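Local coordinates for ABC transporter periplasmic peptide-binding protein (PDB 4QFL) that probably captures dipeptides in the periplasm for an ABC transporter, and is held here in complex with alanyl-phenylalanine, at residues 97-102 and 111-116; 256-261 and 274-279. One frame throughout, in Å; residues are numbered along the deposited sequence.

Interaction 1 (97-102 and 111-116)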
loop_
_atom_site.group_PDB
_atom_site.type_symbol
_atom_site.label_atom_id
_atom_site.label_comp_id
_atom_site.label_asym_id
_atom_site.label_seq_id
_atom_site.Cartn_x
_atom_site.Cartn_y
_atom_site.Cartn_z
ATOM N N LYS A 97 11.117 4.517 26.826
ATOM C CA LYS A 97 12.316 3.962 27.439
ATOM C C LYS A 97 12.130 2.472 27.690
ATOM O O LYS A 97 11.008 2.002 27.904
ATOM C CB LYS A 97 12.623 4.677 28.766
ATOM C CG LYS A 97 13.827 5.637 28.753
ATOM C CD LYS A 97 14.151 6.118 30.170
ATOM C CE LYS A 97 15.558 6.663 30.287
ATOM N NZ LYS A 97 16.577 5.710 29.767
ATOM N N GLY A 98 13.226 1.723 27.657
ATOM C CA GLY A 98 13.177 0.316 27.992
ATOM C C GLY A 98 12.769 -0.604 26.857
ATOM O O GLY A 98 12.348 -1.732 27.096
ATOM N N VAL A 99 12.905 -0.149 25.619
ATOM C CA VAL A 99 12.512 -0.972 24.481
ATOM C C VAL A 99 13.722 -1.685 23.925
ATOM O O VAL A 99 14.703 -1.050 23.564
ATOM C CB VAL A 99 11.901 -0.138 23.351
ATOM C CG1 VAL A 99 11.639 -1.026 22.137
ATOM C CG2 VAL A 99 10.626 0.554 23.827
ATOM N N LYS A 100 13.645 -3.007 23.852
ATOM C CA LYS A 100 14.776 -3.814 23.409
ATOM C C LYS A 100 14.658 -4.242 21.960
ATOM O O LYS A 100 13.609 -4.711 21.528
ATOM C CB LYS A 100 14.920 -5.069 24.278
ATOM C CG LYS A 100 15.508 -4.817 25.661
ATOM C CD LYS A 100 15.483 -6.078 26.473
ATOM C CE LYS A 100 15.831 -5.813 27.919
ATOM N NZ LYS A 100 15.814 -7.080 28.685
ATOM N N PHE A 101 15.744 -4.092 21.218
ATOM C CA PHE A 101 15.834 -4.695 19.900
ATOM C C PHE A 101 15.977 -6.205 20.006
ATOM O O PHE A 101 16.444 -6.723 21.019
ATOM C CB PHE A 101 16.997 -4.104 19.104
ATOM C CG PHE A 101 16.712 -2.736 18.564
ATOM C CD1 PHE A 101 15.881 -2.569 17.466
ATOM C CD2 PHE A 101 17.258 -1.614 19.158
ATOM C CE1 PHE A 101 15.605 -1.310 16.962
ATOM C CE2 PHE A 101 16.985 -0.356 18.661
ATOM C CZ PHE A 101 16.152 -0.207 17.563
ATOM N N HIS A 102 15.567 -6.897 18.946
ATOM C CA HIS A 102 15.655 -8.356 18.863
ATOM C C HIS A 102 17.045 -8.913 19.092
ATOM O O HIS A 102 18.044 -8.367 18.630
ATOM C CB HIS A 102 15.192 -8.852 17.491
ATOM C CG HIS A 102 13.757 -8.568 17.197
ATOM N ND1 HIS A 102 13.272 -8.475 15.912
ATOM C CD2 HIS A 102 12.700 -8.364 18.015
ATOM C CE1 HIS A 102 11.979 -8.220 15.949
ATOM N NE2 HIS A 102 11.607 -8.146 17.213
ATOM N N ARG A 111 22.606 -2.215 23.766
ATOM C CA ARG A 111 21.862 -1.094 24.324
ATOM C C ARG A 111 20.408 -1.144 23.872
ATOM O O ARG A 111 20.059 -1.885 22.957
ATOM C CB ARG A 111 22.500 0.237 23.917
ATOM C CG ARG A 111 22.503 0.497 22.424
ATOM C CD ARG A 111 22.492 1.986 22.118
ATOM N NE ARG A 111 22.502 2.243 20.678
ATOM C CZ ARG A 111 21.406 2.416 19.942
ATOM N NH1 ARG A 111 20.205 2.379 20.506
ATOM N NH2 ARG A 111 21.510 2.652 18.639
ATOM N N GLU A 112 19.555 -0.367 24.529
ATOM C CA GLU A 112 18.151 -0.317 24.156
ATOM C C GLU A 112 17.875 0.804 23.157
ATOM O O GLU A 112 18.708 1.686 22.925
ATOM C CB GLU A 112 17.272 -0.167 25.404
ATOM C CG GLU A 112 17.425 -1.316 26.393
ATOM C CD GLU A 112 16.435 -1.255 27.537
ATOM O OE1 GLU A 112 15.848 -0.177 27.756
ATOM O OE2 GLU A 112 16.243 -2.282 28.222
ATOM N N PHE A 113 16.690 0.749 22.566
ATOM C CA PHE A 113 16.212 1.765 21.639
ATOM C C PHE A 113 16.315 3.198 22.185
ATOM O O PHE A 113 15.925 3.482 23.326
ATOM C CB PHE A 113 14.767 1.444 21.242
ATOM C CG PHE A 113 14.026 2.613 20.710
ATOM C CD1 PHE A 113 14.386 3.176 19.499
ATOM C CD2 PHE A 113 12.971 3.159 21.417
ATOM C CE1 PHE A 113 13.706 4.270 19.002
ATOM C CE2 PHE A 113 12.287 4.251 20.933
ATOM C CZ PHE A 113 12.656 4.810 19.718
ATOM N N ASN A 114 16.857 4.099 21.369
ATOM C CA ASN A 114 16.934 5.506 21.751
ATOM C C ASN A 114 16.890 6.412 20.536
ATOM O O ASN A 114 16.657 5.947 19.412
ATOM C CB ASN A 114 18.179 5.793 22.602
ATOM C CG ASN A 114 19.469 5.556 21.847
ATOM O OD1 ASN A 114 19.549 5.778 20.640
ATOM N ND2 ASN A 114 20.492 5.087 22.559
ATOM N N ALA A 115 17.099 7.704 20.771
ATOM C CA ALA A 115 17.041 8.720 19.721
ATOM C C ALA A 115 17.937 8.421 18.519
ATOM O O ALA A 115 17.615 8.785 17.395
ATOM C CB ALA A 115 17.380 10.086 20.300
ATOM N N ASP A 116 19.076 7.782 18.766
ATOM C CA ASP A 116 20.023 7.465 17.703
ATOM C C ASP A 116 19.411 6.580 16.617
ATOM O O ASP A 116 19.748 6.707 15.439
ATOM C CB ASP A 116 21.260 6.788 18.286
ATOM C CG ASP A 116 22.146 7.753 19.034
ATOM O OD1 ASP A 116 22.037 8.970 18.778
ATOM O OD2 ASP A 116 22.965 7.294 19.861
HETATM O O HOH W 1 15.705 2.632 27.265
HETATM O O HOH W 2 13.986 2.222 24.973
HETATM O O HOH W 3 17.796 -3.582 23.263
#
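Val99 and Phe113 form the central pair of a short antiparallel pairing between the loop that follows strand 90-95 and the turn leading into helix 115-126. Phe113 N donates to Val99 O at 2.9 Å. The matching return bond is replaced by a water that accepts from Val99 N and donates to Phe113 O. A second water links Phe101 N to Arg111 O in the same way, so that at this pair the two backbones are joined through water. Beside the direct bond, Val99 CB lies 3.9 Å from Phe113 CB, the two side chains pointing the same way. With CG of Phe113 anti to its backbone N (chi1 160°), the ring starts out beside Val99, and Phe113 CD2 comes within 4.0 Å of Val99 CB. The Phe101 ring crosses Phe113 at a slant, its CE2 3.8 Å from Phe113 CB. The extended chain of Glu112 crosses that of Lys100 at a slant too: Glu112 CB sits 3.3 Å from Val99 O, and OE2 meets the aliphatic part of Lys100 at CE, 3.6 Å away. OE1 takes a hydrogen bond from a water that also accepts from Gly98 N, although OE1 is modelled too close to Gly98 and its exact place is doubtful. An alanine at Glu112 would probably leave Lys100 CG and CE without the carboxylate beside them and the ammonium without its nearby opposite charge. Arg111 NH1 donates to Glu112 O at 2.9 Å and also salt-bridges Asp117, while Asn114, the N-cap, accepts from Asp116 N through OD1. Lys100 NZ stays 4.8 Å from Glu112 OE2; the segments are held by one direct backbone bond, by water bridges and by apolar contacts, with the charges probably adding at most a loose attraction.

Interaction 2 (256-261 and 274-279)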
loop_
_atom_site.group_PDB
_atom_site.type_symbol
_atom_site.label_atom_id
_atom_site.label_comp_id
_atom_site.label_asym_id
_atom_site.label_seq_id
_atom_site.Cartn_x
_atom_site.Cartn_y
_atom_site.Cartn_z
ATOM N N LYS A 256 -5.854 -24.874 0.813
ATOM C CA LYS A 256 -5.044 -25.051 2.018
ATOM C C LYS A 256 -5.737 -24.677 3.314
ATOM O O LYS A 256 -5.410 -25.216 4.358
ATOM C CB LYS A 256 -3.726 -24.306 1.908
ATOM C CG LYS A 256 -2.780 -24.948 0.926
ATOM C CD LYS A 256 -1.496 -24.156 0.795
ATOM C CE LYS A 256 -0.458 -24.955 0.037
ATOM N NZ LYS A 256 0.825 -24.226 -0.039
ATOM N N ILE A 257 -6.690 -23.762 3.280
ATOM C CA ILE A 257 -7.427 -23.526 4.511
ATOM C C ILE A 257 -8.408 -24.675 4.738
ATOM O O ILE A 257 -8.637 -25.100 5.866
ATOM C CB ILE A 257 -8.123 -22.147 4.556
ATOM C CG1 ILE A 257 -8.538 -21.817 5.993
ATOM C CG2 ILE A 257 -9.319 -22.097 3.621
ATOM C CD1 ILE A 257 -9.146 -20.462 6.127
ATOM N N LEU A 258 -8.950 -25.211 3.654
ATOM C CA LEU A 258 -9.879 -26.337 3.755
ATOM C C LEU A 258 -9.225 -27.589 4.362
ATOM O O LEU A 258 -9.834 -28.279 5.175
ATOM C CB LEU A 258 -10.504 -26.643 2.385
ATOM C CG LEU A 258 -11.455 -25.554 1.888
ATOM C CD1 LEU A 258 -12.018 -25.864 0.515
ATOM C CD2 LEU A 258 -12.578 -25.348 2.890
ATOM N N THR A 259 -7.985 -27.870 3.970
ATOM C CA THR A 259 -7.260 -29.044 4.447
ATOM C C THR A 259 -6.552 -28.737 5.744
ATOM O O THR A 259 -5.854 -29.590 6.296
ATOM C CB THR A 259 -6.171 -29.462 3.460
ATOM O OG1 THR A 259 -5.220 -28.396 3.335
ATOM C CG2 THR A 259 -6.770 -29.778 2.100
ATOM N N LYS A 260 -6.711 -27.501 6.201
ATOM C CA LYS A 260 -6.089 -27.022 7.426
ATOM C C LYS A 260 -4.569 -26.996 7.348
ATOM O O LYS A 260 -3.886 -27.058 8.369
ATOM C CB LYS A 260 -6.593 -27.820 8.631
ATOM C CG LYS A 260 -8.116 -27.822 8.706
ATOM C CD LYS A 260 -8.665 -28.847 9.685
ATOM C CE LYS A 260 -10.067 -29.317 9.261
ATOM N NZ LYS A 260 -10.054 -30.220 8.049
ATOM N N GLU A 261 -4.039 -26.894 6.133
ATOM C CA GLU A 261 -2.617 -26.665 5.963
ATOM C C GLU A 261 -2.311 -25.220 6.326
ATOM O O GLU A 261 -1.200 -24.893 6.736
ATOM C CB GLU A 261 -2.188 -26.945 4.526
ATOM C CG GLU A 261 -2.254 -28.409 4.114
ATOM C CD GLU A 261 -1.448 -28.698 2.851
ATOM O OE1 GLU A 261 -0.646 -27.831 2.440
ATOM O OE2 GLU A 261 -1.608 -29.796 2.266
ATOM N N SER A 274 -18.529 -18.449 -0.902
ATOM C CA SER A 274 -19.703 -19.234 -0.533
ATOM C C SER A 274 -19.322 -20.603 0.037
ATOM O O SER A 274 -19.946 -21.095 0.972
ATOM C CB SER A 274 -20.631 -19.395 -1.733
ATOM O OG SER A 274 -21.639 -20.347 -1.462
ATOM N N ILE A 275 -18.301 -21.218 -0.537
ATOM C CA ILE A 275 -17.785 -22.470 -0.004
ATOM C C ILE A 275 -17.362 -22.284 1.455
ATOM O O ILE A 275 -17.786 -23.041 2.334
ATOM C CB ILE A 275 -16.585 -22.972 -0.843
ATOM C CG1 ILE A 275 -17.065 -23.502 -2.200
ATOM C CG2 ILE A 275 -15.780 -24.018 -0.077
ATOM C CD1 ILE A 275 -17.403 -22.397 -3.211
ATOM N N LEU A 276 -16.534 -21.271 1.706
ATOM C CA LEU A 276 -16.053 -20.971 3.056
ATOM C C LEU A 276 -17.189 -20.579 4.016
ATOM O O LEU A 276 -17.202 -20.999 5.172
ATOM C CB LEU A 276 -14.972 -19.880 3.002
ATOM C CG LEU A 276 -13.812 -20.119 2.025
ATOM C CD1 LEU A 276 -12.822 -18.987 2.096
ATOM C CD2 LEU A 276 -13.115 -21.444 2.283
ATOM N N ALA A 277 -18.156 -19.802 3.528
ATOM C CA ALA A 277 -19.296 -19.362 4.350
ATOM C C ALA A 277 -20.138 -20.513 4.929
ATOM O O ALA A 277 -20.779 -20.376 5.973
ATOM C CB ALA A 277 -20.179 -18.400 3.568
ATOM N N GLN A 278 -20.131 -21.650 4.253
ATOM C CA GLN A 278 -20.885 -22.806 4.722
ATOM C C GLN A 278 -20.148 -23.621 5.786
ATOM O O GLN A 278 -20.778 -24.309 6.586
ATOM C CB GLN A 278 -21.264 -23.681 3.537
ATOM C CG GLN A 278 -22.133 -22.943 2.528
ATOM C CD GLN A 278 -22.462 -23.783 1.311
ATOM O OE1 GLN A 278 -22.698 -24.991 1.420
ATOM N NE2 GLN A 278 -22.471 -23.150 0.136
ATOM N N ARG A 279 -18.823 -23.526 5.808
ATOM C CA ARG A 279 -18.005 -24.291 6.755
ATOM C C ARG A 279 -18.107 -23.757 8.188
ATOM O O ARG A 279 -17.794 -22.605 8.450
ATOM C CB ARG A 279 -16.535 -24.307 6.312
ATOM C CG ARG A 279 -16.319 -24.679 4.845
ATOM C CD ARG A 279 -16.599 -26.161 4.595
ATOM N NE ARG A 279 -15.680 -26.989 5.364
ATOM C CZ ARG A 279 -15.681 -28.313 5.362
ATOM N NH1 ARG A 279 -16.561 -28.984 4.626
ATOM N NH2 ARG A 279 -14.793 -28.964 6.099
#
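The guanidinium of Arg279 is the planar group nearest the opposing helix end, and Leu258 CD2 approaches it obliquely, passing 4.3 Å from Arg279 CG. This is apolar packing between the C-terminal ends of helices 250-258 and 273-278. Leu276 CD2 meets two residues of the first helix: it lies 4.0 Å from Leu258 CD2 and 4.1 Å from Ile257 CG2, each pair of side chains crossing at a slant. Leu258 has three partners here, Arg279, Leu276 and Ile275. Beneath, Ile257 and Leu276 both rest on Ala511 of strand 500-513, while on strand 282-287 Leu258 touches Ile282 and Leu276 touches Val284, so the helix ends share a seat on neighbouring strands. Helix 250-258 closes in a Schellman motif: Lys260 takes a positive phi (64°), and the weak bonds Lys260 N to Ile257 O and Glu261 N to Lys256 O turn the chain away. Lys260 NZ stays 5.3 Å from Arg279 NH2; both residues are exposed, and the like charges probably repel only weakly. Leu258 CD1 also meets Ile275 CG2 of helix 273-278 at 4.2 Å.

Interactions 1 and 2 lie far apart, with centres 42 Å from each other and nearest atoms about 23 Å apart, and they follow one another along the chain. Both are peripheral, centred 28 and 27 Å from the middle of the chain, and neither contains a residue of the alanine or phenylalanine pocket, so a direct part in binding the dipeptide is not indicated. Interaction 1 joins a loop to the start of helix 115-126, where Asp116 salt-bridges Arg157 of strand 152-159 in the four-stranded antiparallel sheet. Interaction 2 belongs to another region: Glu261 is followed by Cys262, which is disulfide-bonded to Cys34 of strand 30-35.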